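Local coordinates for protein putative Zn-dependent Alcohol Dehydrogenase (Rhodobacter sphaeroides, PDB 3IV6) that binds S-adenosylmethionine in a Rossmann-like fold and is probably a methyltransferase, although named a putative Zn-dependent alcohol dehydrogenase, at residues 14-19 with 201-206; 112-117 with 136-141; 158-163 with 171-176. All coordinates share one frame; numbering follows the deposited sequence.

Interaction 1. Residues 14-19 with 201-206. With SAM (S-adenosylmethionine), chain E.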
loop_
_atom_site.group_PDB
_atom_site.type_symbol
_atom_site.label_atom_id
_atom_site.label_comp_id
_atom_site.label_asym_id
_atom_site.label_seq_id
_atom_site.Cartn_x
_atom_site.Cartn_y
_atom_site.Cartn_z
ATOM N N TRP A 14 -10.029 -5.001 5.252
ATOM C CA TRP A 14 -9.323 -6.115 4.629
ATOM C C TRP A 14 -9.680 -7.506 5.206
ATOM O O TRP A 14 -9.379 -8.543 4.605
ATOM C CB TRP A 14 -7.819 -5.828 4.570
ATOM C CG TRP A 14 -7.526 -4.548 3.844
ATOM C CD1 TRP A 14 -7.537 -3.290 4.371
ATOM C CD2 TRP A 14 -7.186 -4.392 2.453
ATOM N NE1 TRP A 14 -7.219 -2.358 3.403
ATOM C CE2 TRP A 14 -6.990 -3.010 2.226
ATOM C CE3 TRP A 14 -6.989 -5.296 1.395
ATOM C CZ2 TRP A 14 -6.626 -2.503 0.966
ATOM C CZ3 TRP A 14 -6.633 -4.790 0.151
ATOM C CH2 TRP A 14 -6.456 -3.404 -0.054
ATOM N N GLU A 15 -10.352 -7.497 6.351
ATOM C CA GLU A 15 -11.064 -8.656 6.873
ATOM C C GLU A 15 -12.105 -9.152 5.884
ATOM O O GLU A 15 -12.408 -10.344 5.826
ATOM C CB GLU A 15 -11.745 -8.268 8.178
ATOM C CG GLU A 15 -10.746 -7.783 9.185
ATOM C CD GLU A 15 -9.758 -8.868 9.533
ATOM O OE1 GLU A 15 -8.545 -8.653 9.312
ATOM O OE2 GLU A 15 -10.214 -9.933 10.016
ATOM N N LEU A 16 -12.634 -8.215 5.109
ATOM C CA LEU A 16 -13.592 -8.481 4.053
ATOM C C LEU A 16 -13.024 -9.213 2.846
ATOM O O LEU A 16 -13.755 -9.947 2.174
ATOM C CB LEU A 16 -14.140 -7.162 3.557
ATOM C CG LEU A 16 -15.627 -6.970 3.757
ATOM C CD1 LEU A 16 -16.021 -5.819 2.881
ATOM C CD2 LEU A 16 -16.364 -8.235 3.362
ATOM N N ILE A 17 -11.740 -8.994 2.563
ATOM C CA ILE A 17 -11.162 -9.407 1.292
ATOM C C ILE A 17 -10.349 -10.687 1.394
ATOM O O ILE A 17 -10.643 -11.679 0.718
ATOM C CB ILE A 17 -10.294 -8.300 0.664
ATOM C CG1 ILE A 17 -11.138 -7.069 0.296
ATOM C CG2 ILE A 17 -9.567 -8.813 -0.550
ATOM C CD1 ILE A 17 -12.407 -7.377 -0.451
ATOM N N GLY A 18 -9.339 -10.692 2.249
ATOM C CA GLY A 18 -8.492 -11.866 2.354
ATOM C C GLY A 18 -7.947 -12.298 1.008
ATOM O O GLY A 18 -7.830 -11.515 0.078
ATOM N N ASN A 19 -7.608 -13.570 0.906
ATOM C CA ASN A 19 -7.061 -14.104 -0.317
ATOM C C ASN A 19 -7.804 -13.766 -1.624
ATOM O O ASN A 19 -7.284 -13.979 -2.702
ATOM C CB ASN A 19 -6.810 -15.619 -0.183
ATOM C CG ASN A 19 -8.084 -16.443 0.054
ATOM O OD1 ASN A 19 -9.210 -15.979 -0.174
ATOM N ND2 ASN A 19 -7.896 -17.691 0.490
ATOM N N LYS A 201 -20.295 -6.712 -6.418
ATOM C CA LYS A 201 -20.583 -5.339 -5.990
ATOM C C LYS A 201 -20.760 -5.180 -4.485
ATOM O O LYS A 201 -20.225 -4.260 -3.907
ATOM C CB LYS A 201 -21.755 -4.724 -6.753
ATOM C CG LYS A 201 -21.336 -3.878 -7.959
ATOM C CD LYS A 201 -20.290 -4.607 -8.821
ATOM C CE LYS A 201 -19.410 -3.644 -9.666
ATOM N NZ LYS A 201 -18.248 -4.369 -10.262
ATOM N N PRO A 202 -21.509 -6.080 -3.839
ATOM C CA PRO A 202 -21.649 -5.917 -2.380
ATOM C C PRO A 202 -20.308 -5.863 -1.658
ATOM O O PRO A 202 -20.130 -5.089 -0.687
ATOM C CB PRO A 202 -22.429 -7.168 -1.965
ATOM C CG PRO A 202 -23.229 -7.492 -3.166
ATOM C CD PRO A 202 -22.390 -7.138 -4.364
ATOM N N THR A 203 -19.378 -6.697 -2.123
ATOM C CA THR A 203 -18.103 -6.793 -1.451
ATOM C C THR A 203 -17.274 -5.544 -1.758
ATOM O O THR A 203 -16.595 -5.017 -0.874
ATOM C CB THR A 203 -17.373 -8.127 -1.717
ATOM O OG1 THR A 203 -18.220 -9.211 -1.335
ATOM C CG2 THR A 203 -16.132 -8.234 -0.854
ATOM N N LEU A 204 -17.395 -5.011 -2.964
ATOM C CA LEU A 204 -16.624 -3.824 -3.298
ATOM C C LEU A 204 -17.060 -2.641 -2.454
ATOM O O LEU A 204 -16.250 -2.059 -1.705
ATOM C CB LEU A 204 -16.708 -3.518 -4.792
ATOM C CG LEU A 204 -15.901 -4.544 -5.591
ATOM C CD1 LEU A 204 -15.935 -4.297 -7.102
ATOM C CD2 LEU A 204 -14.461 -4.562 -5.058
ATOM N N LEU A 205 -18.345 -2.313 -2.582
ATOM C CA LEU A 205 -18.983 -1.216 -1.881
ATOM C C LEU A 205 -18.540 -1.210 -0.454
ATOM O O LEU A 205 -18.123 -0.176 0.061
ATOM C CB LEU A 205 -20.496 -1.375 -1.914
ATOM C CG LEU A 205 -21.314 -0.189 -1.383
ATOM C CD1 LEU A 205 -21.264 0.908 -2.410
ATOM C CD2 LEU A 205 -22.754 -0.564 -1.070
ATOM N N GLU A 206 -18.620 -2.361 0.205
ATOM C CA GLU A 206 -18.289 -2.396 1.624
ATOM C C GLU A 206 -16.806 -2.133 1.876
ATOM O O GLU A 206 -16.437 -1.336 2.747
ATOM C CB GLU A 206 -18.750 -3.704 2.272
ATOM C CG GLU A 206 -18.685 -3.711 3.823
ATOM C CD GLU A 206 -19.504 -2.577 4.470
ATOM O OE1 GLU A 206 -20.460 -2.053 3.818
ATOM O OE2 GLU A 206 -19.180 -2.214 5.626
HETATM N N SAM E . -2.766 -4.820 -2.272
HETATM C CA SAM E . -2.099 -4.224 -3.416
HETATM C C SAM E . -0.945 -5.083 -3.884
HETATM O O SAM E . -0.616 -6.143 -3.334
HETATM O OXT SAM E . -0.358 -4.685 -4.864
HETATM C CB SAM E . -1.679 -2.787 -3.127
HETATM C CG SAM E . -2.259 -2.170 -1.847
HETATM S SD SAM E . -1.431 -2.587 -0.279
HETATM C CE SAM E . -0.200 -3.830 -0.764
HETATM C "C5'" SAM E . -2.733 -3.459 0.663
HETATM C "C4'" SAM E . -2.306 -4.445 1.745
HETATM O "O4'" SAM E . -1.631 -3.754 2.781
HETATM C "C3'" SAM E . -3.483 -5.127 2.420
HETATM O "O3'" SAM E . -3.076 -6.446 2.703
HETATM C "C2'" SAM E . -3.645 -4.404 3.740
HETATM O "O2'" SAM E . -4.074 -5.274 4.766
HETATM C "C1'" SAM E . -2.243 -3.907 4.040
HETATM N N9 SAM E . -2.263 -2.610 4.729
HETATM C C8 SAM E . -3.006 -1.514 4.374
HETATM N N7 SAM E . -2.771 -0.518 5.270
HETATM C C5 SAM E . -1.882 -0.953 6.206
HETATM C C6 SAM E . -1.303 -0.339 7.333
HETATM N N6 SAM E . -1.587 0.914 7.698
HETATM N N1 SAM E . -0.432 -1.073 8.099
HETATM C C2 SAM E . -0.161 -2.391 7.754
HETATM N N3 SAM E . -0.707 -2.997 6.647
HETATM C C4 SAM E . -1.563 -2.285 5.879
#

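Interaction 2. Residues 112-117 with 136-141. With SAM (S-adenosylmethionine), chain E.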
loop_
_atom_site.group_PDB
_atom_site.type_symbol
_atom_site.label_atom_id
_atom_site.label_comp_id
_atom_site.label_asym_id
_atom_site.label_seq_id
_atom_site.Cartn_x
_atom_site.Cartn_y
_atom_site.Cartn_z
ATOM N N ASP A 112 17.393 -5.092 5.594
ATOM C CA ASP A 112 18.148 -4.466 4.498
ATOM C C ASP A 112 17.218 -3.737 3.501
ATOM O O ASP A 112 17.569 -2.673 2.956
ATOM C CB ASP A 112 18.966 -5.497 3.719
ATOM C CG ASP A 112 20.070 -6.127 4.544
ATOM O OD1 ASP A 112 20.287 -7.350 4.390
ATOM O OD2 ASP A 112 20.720 -5.398 5.338
ATOM N N PHE A 113 16.043 -4.335 3.269
ATOM C CA PHE A 113 15.056 -3.810 2.331
ATOM C C PHE A 113 13.640 -3.816 2.875
ATOM O O PHE A 113 13.208 -4.772 3.520
ATOM C CB PHE A 113 15.082 -4.595 1.025
ATOM C CG PHE A 113 16.377 -4.494 0.289
ATOM C CD1 PHE A 113 16.607 -3.445 -0.581
ATOM C CD2 PHE A 113 17.370 -5.448 0.469
ATOM C CE1 PHE A 113 17.804 -3.353 -1.265
ATOM C CE2 PHE A 113 18.558 -5.363 -0.197
ATOM C CZ PHE A 113 18.783 -4.318 -1.070
ATOM N N VAL A 114 12.919 -2.728 2.615
ATOM C CA VAL A 114 11.482 -2.715 2.865
ATOM C C VAL A 114 10.805 -2.475 1.532
ATOM O O VAL A 114 11.056 -1.469 0.856
ATOM C CB VAL A 114 11.077 -1.625 3.874
ATOM C CG1 VAL A 114 9.581 -1.235 3.709
ATOM C CG2 VAL A 114 11.370 -2.067 5.301
ATOM N N LEU A 115 9.979 -3.428 1.132
ATOM C CA LEU A 115 9.203 -3.319 -0.107
ATOM C C LEU A 115 7.685 -3.132 0.148
ATOM O O LEU A 115 7.115 -3.707 1.082
ATOM C CB LEU A 115 9.436 -4.552 -0.986
ATOM C CG LEU A 115 10.832 -5.163 -0.944
ATOM C CD1 LEU A 115 10.846 -6.467 -1.695
ATOM C CD2 LEU A 115 11.900 -4.217 -1.447
ATOM N N ASN A 116 7.040 -2.299 -0.666
ATOM C CA ASN A 116 5.580 -2.355 -0.781
ATOM C C ASN A 116 5.064 -1.835 -2.113
ATOM O O ASN A 116 5.657 -0.908 -2.698
ATOM C CB ASN A 116 4.890 -1.656 0.398
ATOM C CG ASN A 116 5.418 -0.242 0.648
ATOM O OD1 ASN A 116 6.309 -0.039 1.470
ATOM N ND2 ASN A 116 4.830 0.738 -0.026
ATOM N N ASP A 117 3.990 -2.455 -2.600
ATOM C CA ASP A 117 3.396 -2.082 -3.879
ATOM C C ASP A 117 2.069 -1.353 -3.728
ATOM O O ASP A 117 1.055 -1.982 -3.441
ATOM C CB ASP A 117 3.174 -3.310 -4.758
ATOM C CG ASP A 117 2.594 -2.949 -6.137
ATOM O OD1 ASP A 117 2.972 -1.899 -6.718
ATOM O OD2 ASP A 117 1.777 -3.733 -6.655
ATOM N N LEU A 136 11.358 3.667 6.951
ATOM C CA LEU A 136 12.704 4.132 7.214
ATOM C C LEU A 136 13.212 3.616 8.556
ATOM O O LEU A 136 14.372 3.227 8.715
ATOM C CB LEU A 136 12.693 5.659 7.194
ATOM C CG LEU A 136 12.755 6.200 5.765
ATOM C CD1 LEU A 136 12.692 7.698 5.757
ATOM C CD2 LEU A 136 14.020 5.685 5.123
ATOM N N SER A 137 12.314 3.605 9.522
ATOM C CA SER A 137 12.612 3.096 10.834
ATOM C C SER A 137 12.968 1.609 10.778
ATOM O O SER A 137 13.871 1.165 11.480
ATOM C CB SER A 137 11.419 3.341 11.742
ATOM O OG SER A 137 11.630 2.794 13.018
ATOM N N LEU A 138 12.256 0.858 9.945
ATOM C CA LEU A 138 12.506 -0.572 9.798
ATOM C C LEU A 138 13.892 -0.831 9.216
ATOM O O LEU A 138 14.620 -1.705 9.687
ATOM C CB LEU A 138 11.437 -1.214 8.914
ATOM C CG LEU A 138 10.030 -1.308 9.511
ATOM C CD1 LEU A 138 9.065 -1.936 8.517
ATOM C CD2 LEU A 138 10.051 -2.093 10.814
ATOM N N VAL A 139 14.250 -0.065 8.190
ATOM C CA VAL A 139 15.398 -0.395 7.353
ATOM C C VAL A 139 16.694 0.127 7.965
ATOM O O VAL A 139 17.787 -0.264 7.552
ATOM C CB VAL A 139 15.243 0.181 5.933
ATOM C CG1 VAL A 139 14.037 -0.434 5.240
ATOM C CG2 VAL A 139 15.124 1.696 5.985
ATOM N N GLY A 140 16.565 1.009 8.949
ATOM C CA GLY A 140 17.690 1.796 9.420
ATOM C C GLY A 140 18.443 2.466 8.287
ATOM O O GLY A 140 18.027 3.508 7.783
ATOM N N SER A 141 19.558 1.863 7.888
ATOM C CA SER A 141 20.375 2.401 6.807
ATOM C C SER A 141 20.171 1.614 5.517
ATOM O O SER A 141 20.979 1.699 4.592
ATOM C CB SER A 141 21.855 2.394 7.198
ATOM O OG SER A 141 22.285 1.088 7.539
HETATM N N SAM E . -2.766 -4.820 -2.272
HETATM C CA SAM E . -2.099 -4.224 -3.416
HETATM C C SAM E . -0.945 -5.083 -3.884
HETATM O O SAM E . -0.616 -6.143 -3.334
HETATM O OXT SAM E . -0.358 -4.685 -4.864
HETATM C CB SAM E . -1.679 -2.787 -3.127
HETATM C CG SAM E . -2.259 -2.170 -1.847
HETATM S SD SAM E . -1.431 -2.587 -0.279
HETATM C CE SAM E . -0.200 -3.830 -0.764
HETATM C "C5'" SAM E . -2.733 -3.459 0.663
HETATM C "C4'" SAM E . -2.306 -4.445 1.745
HETATM O "O4'" SAM E . -1.631 -3.754 2.781
HETATM C "C3'" SAM E . -3.483 -5.127 2.420
HETATM O "O3'" SAM E . -3.076 -6.446 2.703
HETATM C "C2'" SAM E . -3.645 -4.404 3.740
HETATM O "O2'" SAM E . -4.074 -5.274 4.766
HETATM C "C1'" SAM E . -2.243 -3.907 4.040
HETATM N N9 SAM E . -2.263 -2.610 4.729
HETATM C C8 SAM E . -3.006 -1.514 4.374
HETATM N N7 SAM E . -2.771 -0.518 5.270
HETATM C C5 SAM E . -1.882 -0.953 6.206
HETATM C C6 SAM E . -1.303 -0.339 7.333
HETATM N N6 SAM E . -1.587 0.914 7.698
HETATM N N1 SAM E . -0.432 -1.073 8.099
HETATM C C2 SAM E . -0.161 -2.391 7.754
HETATM N N3 SAM E . -0.707 -2.997 6.647
HETATM C C4 SAM E . -1.563 -2.285 5.879
#

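Interaction 3. Residues 158-163 with 171-176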
loop_
_atom_site.group_PDB
_atom_site.type_symbol
_atom_site.label_atom_id
_atom_site.label_comp_id
_atom_site.label_asym_id
_atom_site.label_seq_id
_atom_site.Cartn_x
_atom_site.Cartn_y
_atom_site.Cartn_z
ATOM N N LYS A 158 -15.439 8.361 -12.390
ATOM C CA LYS A 158 -16.858 8.228 -12.154
ATOM C C LYS A 158 -17.272 9.007 -10.894
ATOM O O LYS A 158 -18.342 9.606 -10.869
ATOM C CB LYS A 158 -17.270 6.762 -12.026
ATOM C CG LYS A 158 -16.823 5.883 -13.190
ATOM C CD LYS A 158 -17.925 5.646 -14.225
ATOM C CE LYS A 158 -18.191 6.898 -15.061
ATOM N NZ LYS A 158 -19.196 6.626 -16.141
ATOM N N LEU A 159 -16.433 9.007 -9.859
ATOM C CA LEU A 159 -16.749 9.736 -8.630
ATOM C C LEU A 159 -16.916 11.249 -8.845
ATOM O O LEU A 159 -17.889 11.851 -8.368
ATOM C CB LEU A 159 -15.704 9.488 -7.547
ATOM C CG LEU A 159 -15.785 8.174 -6.770
ATOM C CD1 LEU A 159 -14.583 8.058 -5.857
ATOM C CD2 LEU A 159 -17.069 8.061 -5.975
ATOM N N ILE A 160 -15.961 11.865 -9.532
ATOM C CA ILE A 160 -16.086 13.272 -9.905
ATOM C C ILE A 160 -17.400 13.509 -10.694
ATOM O O ILE A 160 -18.190 14.387 -10.348
ATOM C CB ILE A 160 -14.857 13.779 -10.750
ATOM C CG1 ILE A 160 -13.505 13.344 -10.150
ATOM C CG2 ILE A 160 -14.913 15.262 -10.966
ATOM C CD1 ILE A 160 -13.293 13.689 -8.713
ATOM N N GLU A 161 -17.627 12.720 -11.742
ATOM C CA GLU A 161 -18.756 12.920 -12.651
ATOM C C GLU A 161 -20.069 12.836 -11.892
ATOM O O GLU A 161 -20.812 13.817 -11.832
ATOM C CB GLU A 161 -18.706 11.893 -13.806
ATOM C CG GLU A 161 -19.950 11.767 -14.717
ATOM C CD GLU A 161 -19.741 10.817 -15.935
ATOM O OE1 GLU A 161 -20.758 10.317 -16.482
ATOM O OE2 GLU A 161 -18.573 10.572 -16.346
ATOM N N TYR A 162 -20.322 11.669 -11.296
ATOM C CA TYR A 162 -21.601 11.328 -10.663
ATOM C C TYR A 162 -21.850 12.058 -9.323
ATOM O O TYR A 162 -22.932 11.972 -8.721
ATOM C CB TYR A 162 -21.703 9.801 -10.481
ATOM C CG TYR A 162 -21.661 8.960 -11.767
ATOM C CD1 TYR A 162 -21.799 9.540 -13.021
ATOM C CD2 TYR A 162 -21.489 7.576 -11.704
ATOM C CE1 TYR A 162 -21.763 8.782 -14.161
ATOM C CE2 TYR A 162 -21.455 6.804 -12.845
ATOM C CZ TYR A 162 -21.595 7.408 -14.076
ATOM O OH TYR A 162 -21.560 6.643 -15.230
ATOM N N GLY A 163 -20.838 12.780 -8.868
ATOM C CA GLY A 163 -20.930 13.540 -7.640
ATOM C C GLY A 163 -21.061 15.023 -7.917
ATOM O O GLY A 163 -21.479 15.783 -7.050
ATOM N N LYS A 171 -18.574 17.286 -0.615
ATOM C CA LYS A 171 -18.847 16.580 0.640
ATOM C C LYS A 171 -17.897 15.392 0.911
ATOM O O LYS A 171 -17.680 15.018 2.063
ATOM C CB LYS A 171 -20.326 16.144 0.680
ATOM C CG LYS A 171 -20.734 15.307 1.876
ATOM C CD LYS A 171 -22.170 14.845 1.724
ATOM C CE LYS A 171 -22.475 13.668 2.604
ATOM N NZ LYS A 171 -22.023 14.024 3.946
ATOM N N PHE A 172 -17.343 14.809 -0.151
ATOM C CA PHE A 172 -16.491 13.626 -0.039
ATOM C C PHE A 172 -15.171 13.724 -0.828
ATOM O O PHE A 172 -14.379 12.776 -0.853
ATOM C CB PHE A 172 -17.256 12.366 -0.453
ATOM C CG PHE A 172 -17.595 12.304 -1.927
ATOM C CD1 PHE A 172 -18.877 12.571 -2.365
ATOM C CD2 PHE A 172 -16.626 11.985 -2.880
ATOM C CE1 PHE A 172 -19.200 12.512 -3.726
ATOM C CE2 PHE A 172 -16.940 11.925 -4.247
ATOM C CZ PHE A 172 -18.225 12.190 -4.667
ATOM N N PHE A 173 -14.930 14.859 -1.473
ATOM C CA PHE A 173 -13.660 15.048 -2.134
ATOM C C PHE A 173 -13.046 16.431 -1.886
ATOM O O PHE A 173 -13.641 17.469 -2.200
ATOM C CB PHE A 173 -13.793 14.767 -3.622
ATOM C CG PHE A 173 -12.562 15.132 -4.425
ATOM C CD1 PHE A 173 -11.391 14.372 -4.327
ATOM C CD2 PHE A 173 -12.576 16.221 -5.295
ATOM C CE1 PHE A 173 -10.258 14.696 -5.086
ATOM C CE2 PHE A 173 -11.448 16.545 -6.048
ATOM C CZ PHE A 173 -10.293 15.781 -5.936
ATOM N N ASP A 174 -11.846 16.434 -1.315
ATOM C CA ASP A 174 -11.139 17.657 -0.939
ATOM C C ASP A 174 -10.064 17.935 -1.979
ATOM O O ASP A 174 -9.067 17.237 -2.055
ATOM C CB ASP A 174 -10.536 17.502 0.473
ATOM C CG ASP A 174 -9.729 18.721 0.926
ATOM O OD1 ASP A 174 -9.488 19.625 0.103
ATOM O OD2 ASP A 174 -9.320 18.769 2.113
ATOM N N PRO A 175 -10.273 18.956 -2.798
ATOM C CA PRO A 175 -9.379 19.243 -3.923
ATOM C C PRO A 175 -8.044 19.817 -3.487
ATOM O O PRO A 175 -7.113 19.732 -4.280
ATOM C CB PRO A 175 -10.151 20.286 -4.727
ATOM C CG PRO A 175 -11.536 20.264 -4.170
ATOM C CD PRO A 175 -11.421 19.867 -2.756
ATOM N N SER A 176 -7.954 20.374 -2.277
ATOM C CA SER A 176 -6.702 20.915 -1.738
ATOM C C SER A 176 -5.531 19.933 -1.882
ATOM O O SER A 176 -4.443 20.323 -2.346
ATOM C CB SER A 176 -6.870 21.304 -0.271
ATOM O OG SER A 176 -6.849 20.150 0.549
#

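Interaction 1. Residues 14-19 with 201-206
Leu16 and Ile17 press apolar side chains onto helix 201-210, while Trp14, on the same short turn, lays its indole against the ribose of the bound S-adenosylmethionine. The backbone thus turns one surface to the cofactor and another to a helix distant in sequence. Leu16 bears most of the protein contact. Its CD1 lies 3.5 Å from Glu206 CB, against the aliphatic stem, and the two side chains cross at about a right angle. Glu206 leaves its backbone with CG anti to N (chi1 -169°) and bends at chi2, which keeps CB and CG beside Leu16 and carries the carboxylate off to salt bridges with Arg209 and Arg210. Ile17 adds a methyl-to-methyl touch, CD1 to Thr203 CG2 at 3.8 Å, and also leans on Trp207. Thr203 has CG2 anti to its N, facing this methyl, while its hydroxyl hydrogen-bonds to Asp200. On the cofactor side, the sugar covers one face of the Trp14 ring, with SAM C3' 3.6 Å above the ring plane and displaced toward its rim. SAM O2' lies on the same side near the attachment point of the indole, 3.6 Å from Trp14 CG. Trp207 meets the indole edge-to-face, linking helix 201-210 to the pocket wall. The turn is tied by Trp14 O, which accepts both Ile17 N and Gly18 N, each at 3.2 Å; Gly18 then leaves the helix with positive phi. With an alanine at Trp14, the ribose would probably lose its flat cover and Trp207 its edge-to-face partner. The two segments meet through methyl groups of Leu16 and Ile17, and the charges of Glu206 are paired along its own helix, so the union probably rests on apolar packing rather than on directed bonds.

Interaction 2. Residues 112-117 with 136-141
The beta-alpha-beta unit of strand 113-117, helix 125-139 and strand 143-149, part of the Rossmann-like sheet, is packed here where Val114 in the strand meets Leu138 and Val139 in the last turn of the helix. Val114 directs its side chain at the helix, and CG2, set anti to the carbonyl carbon, does the touching. Val114 CG2 sits 3.7 Å from Leu138 CB and 4.0 Å from Leu138 CD1. Val139 CG1 faces the same methyl, though modelled too close for its exact placing to be trusted. Both helix side chains cross that of Val114 at about a right angle. Ala50 and Ile52 of strand 48-52 and Met135 of the helix close round Val114, Val144 of the next strand touches Val139, and Leu138 reaches across to Ile52. Gly140, with positive phi, ends the helix and starts the turn into strand 143-149. At the far end of strand 113-117, Asp117 belongs to the cofactor pocket. Asp117 OD2 lies 2.9 Å from the carboxylate oxygen OXT of SAM, and Asp117 OD1 is hydrogen-bonded to Ser147. Branched hydrocarbon fills this buried interface, so helix and strand are joined by apolar packing, probably driven by the hydrophobic effect.

Interaction 3. Residues 158-163 with 171-176
Phe172 turns the edge of its ring to helix 154-164, in a helix-to-strand junction where helix 169-172 runs into strand 173-174, an outer strand of a small three-stranded antiparallel sheet. Phe172 CZ lies 3.7 Å from Leu159 O, which sits in the ring plane, and 4.2 Å from Gly163 CA. The absence of a side chain at Gly163 lets the ring edge come close to CA. Leu159 CD2 adds an apolar touch on Phe172 CE2 at 4.2 Å. A chi1 of 68° places CG of Phe172 between the backbone N and the carbonyl carbon, which points the ring edge at the helix. Next along, Ile160 CD1 rests over one face of Phe173, 4.3 Å above its plane, and Pro175 N lies across the opposite face. Farther out, Phe180 of strand 179-181 stacks on Phe173 and also touches Leu159, Ile160 and Phe172, tying helix and strand to the same sheet. Beyond Phe173 the chain bends in an Asx turn: Asp174 OD1 accepts Ser176 N at 2.9 Å and, from the same face of the carboxylate, Ser176 OG at 2.7 Å.

How the interactions relate
Interactions 1 and 2 both reach S-adenosylmethionine, from opposite sides of the chain's centre: 14-19 offers an aromatic wall to the ribose, whereas Asp117 of 112-117 lies beside the carboxylate of the methionine part. Their centres are 28 Å apart and their nearest atoms about 8 Å. Asp74, Ser55, Thr56, Asp98 and Ile99 also hydrogen-bond to the ligand. Interaction 3 lies away from the S-adenosylmethionine pocket, its centre 22 Å from that of interaction 1 and 34 Å from that of interaction 2. Along the chain, interactions 2 and 3 follow one another inside the long loop closed by interaction 1, which brings helix 201-210 back to the N-terminal turn.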